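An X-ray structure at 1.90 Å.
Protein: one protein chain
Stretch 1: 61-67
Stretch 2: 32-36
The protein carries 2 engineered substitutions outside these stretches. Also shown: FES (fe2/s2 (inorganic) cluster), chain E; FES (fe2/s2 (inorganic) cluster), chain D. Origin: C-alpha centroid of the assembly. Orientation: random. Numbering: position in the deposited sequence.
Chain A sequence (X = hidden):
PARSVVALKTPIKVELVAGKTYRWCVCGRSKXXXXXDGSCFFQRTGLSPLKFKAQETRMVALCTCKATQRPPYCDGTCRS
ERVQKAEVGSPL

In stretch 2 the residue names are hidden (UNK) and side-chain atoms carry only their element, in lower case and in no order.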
# COMPACT_ATOMS: atom_id res chain seq x y z
N ALA A 61 -0.84 -6.16 8.95
CA ALA A 61 -1.00 -4.71 8.75
C ALA A 61 -0.33 -4.34 7.44
O ALA A 61 0.89 -4.53 7.30
CB ALA A 61 -0.39 -3.93 9.90
N LEU A 62 -1.11 -3.89 6.46
CA LEU A 62 -0.58 -3.52 5.14
C LEU A 62 -0.33 -2.01 5.04
O LEU A 62 -1.10 -1.20 5.54
CB LEU A 62 -1.52 -3.98 4.02
CG LEU A 62 -1.64 -5.53 3.95
CD1 LEU A 62 -2.54 -6.02 2.88
CD2 LEU A 62 -0.28 -6.22 3.93
N CYS A 63 0.73 -1.66 4.33
CA CYS A 63 1.20 -0.28 4.30
C CYS A 63 0.32 0.56 3.37
O CYS A 63 0.01 0.16 2.23
CB CYS A 63 2.66 -0.26 3.83
SG CYS A 63 3.32 1.38 3.54
N THR A 64 -0.07 1.73 3.88
CA THR A 64 -0.84 2.72 3.15
C THR A 64 -0.03 3.99 2.85
O THR A 64 -0.36 4.70 1.89
CB THR A 64 -2.08 3.14 3.96
OG1 THR A 64 -1.62 3.60 5.25
CG2 THR A 64 -3.06 1.99 4.16
N CYS A 65 0.98 4.31 3.66
CA CYS A 65 1.83 5.48 3.35
C CYS A 65 2.74 5.26 2.15
O CYS A 65 3.25 6.25 1.58
CB CYS A 65 2.69 5.86 4.55
SG CYS A 65 4.10 4.69 4.89
N LYS A 66 2.89 4.00 1.73
CA LYS A 66 3.65 3.47 0.61
C LYS A 66 5.16 3.65 0.77
O LYS A 66 5.90 3.36 -0.18
CB LYS A 66 3.18 4.04 -0.74
CG LYS A 66 1.64 3.93 -0.97
CD LYS A 66 1.11 2.54 -0.62
CE LYS A 66 -0.39 2.42 -0.83
NZ LYS A 66 -0.89 1.08 -0.33
N ALA A 67 5.64 3.99 1.95
CA ALA A 67 7.07 4.14 2.17
C ALA A 67 7.71 2.98 2.94
O ALA A 67 8.90 3.07 3.27
CB ALA A 67 7.32 5.44 2.94
N UNK A 32 -9.54 1.88 -2.76
CA UNK A 32 -9.88 0.72 -1.93
C UNK A 32 -8.63 0.24 -1.18
O UNK A 32 -8.26 -0.94 -1.24
c UNK A 32 -12.85 -0.71 -3.79
n UNK A 32 -13.82 -2.92 -4.58
c UNK A 32 -12.63 -1.99 -4.62
c UNK A 32 -11.60 0.14 -3.73
c UNK A 32 -10.49 -0.42 -2.78
N UNK A 33 -7.99 1.16 -0.47
CA UNK A 33 -6.74 0.85 0.19
C UNK A 33 -7.00 -0.31 1.14
O UNK A 33 -8.06 -0.38 1.76
c UNK A 33 -4.39 2.69 -0.69
n UNK A 33 -4.22 3.20 -1.90
c UNK A 33 -5.62 3.17 0.08
c UNK A 33 -6.21 2.06 0.96
o UNK A 33 -3.62 1.82 -0.20
N UNK A 34 -6.01 -1.21 1.31
CA UNK A 34 -4.60 -1.16 0.88
C UNK A 34 -4.35 -1.83 -0.45
O UNK A 34 -3.18 -2.01 -0.83
c UNK A 34 -4.90 -2.96 2.37
c UNK A 34 -3.88 -1.95 1.96
c UNK A 34 -6.25 -2.32 2.25
N UNK A 35 -5.40 -2.21 -1.15
CA UNK A 35 -5.29 -3.03 -2.36
C UNK A 35 -5.54 -2.21 -3.61
O UNK A 35 -6.19 -1.16 -3.58
c UNK A 35 -6.30 -4.21 -2.30
c UNK A 35 -4.94 -5.83 -0.98
c UNK A 35 -7.06 -5.19 -0.10
c UNK A 35 -4.73 -6.65 0.10
c UNK A 35 -5.69 -6.72 1.10
c UNK A 35 -6.87 -5.99 0.98
c UNK A 35 -6.09 -5.10 -1.10
N UNK A 36 -5.05 -2.72 -4.73
CA UNK A 36 -5.21 -2.09 -6.04
C UNK A 36 -6.66 -2.14 -6.53
O UNK A 36 -7.35 -3.14 -6.38
c UNK A 36 -4.28 -2.80 -7.02
s UNK A 36 -4.32 -2.34 -8.73
FE1 FES E . 3.19 1.75 8.19
FE2 FES E . 3.46 2.50 5.53
S1 FES E . 1.61 2.43 6.76
S2 FES E . 5.00 1.76 6.93
FE1 FES D . -3.08 -0.33 -8.64
FE2 FES D . -2.28 1.51 -6.83
S1 FES D . -1.08 -0.12 -7.64
S2 FES D . -4.27 1.30 -7.73

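Position 32 carries five side-chain atoms, four carbons in an unbranched row ending in a nitrogen. None of them comes near stretch 1, and the chain extends into an exposed region. A terminal amine on four carbons is lysine, Lys 32. Its contribution is through the backbone: its O accepts a hydrogen bond from N of position 35 at 3.1 Å, closing a tight turn.

Position 33 also has five side-chain atoms, but here the third carbon carries one oxygen and one nitrogen, and its CA-to-CB bond points toward stretch 1. The oxygen lies 2.8 Å from Lys 66 NZ. Three carbons ending in a planar O and N pair make an amide, and the residue is glutamine, Gln 33. The atom facing NZ is the amide oxygen, OE1, which can only accept, so Lys 66 NZ donates to it, while NE2 is hydrogen-bonded to a residue just outside one of the two stretches. Thr 64 CG2 lies 4.4 Å from Gln 33 OE1, a looser contact.

At position 34 three carbons close a ring onto the backbone N, and CB lies 3.7 Å from Leu 62 CB. Only proline closes such a ring: Pro 34. The peptide bond before it is cis. Its CA is 5.9 Å from the CA of Thr 64, the nearest CA pair between the stretches.

Position 35 shows one carbon followed by a ring of six carbons, with no heteroatom. Its CA-to-CB bond points away from stretch 1, yet the ring reaches back, bringing its nearest carbon to 3.6 Å from Leu 62 CD1. The residue is phenylalanine, Phe 35, and that carbon is CE1. The methyl group meets the ring obliquely.

Position 36 has one carbon and one sulfur, and it does not touch stretch 1. The sulfur is 2.4 Å from FE1 of the chain D cluster, a ligand distance, and the residue is cysteine, Cys 36.

The contact, which buries 251 Å² in total, joins an apolar patch to a polar clasp. Leu 62, at the end of its strand, packs against both Pro 34 and Phe 35. Beside it, the extended outer part of the Lys 66 side chain brings NZ to Gln 33 OE1, and the same NZ donates to Cys 63 O at 2.9 Å. One ammonium thus ties the glutamine to the backbone of the loop whose Cys 63 SG and Cys 65 SG bind FE2 of the chain E cluster at 2.3 and 2.4 Å. Stretch 1 gives two cysteine ligands to the chain E cluster and stretch 2 gives one to the chain D cluster; the contact is made mainly by their neighbours in sequence.

Stretch 2, residues 32-36: KQPFC
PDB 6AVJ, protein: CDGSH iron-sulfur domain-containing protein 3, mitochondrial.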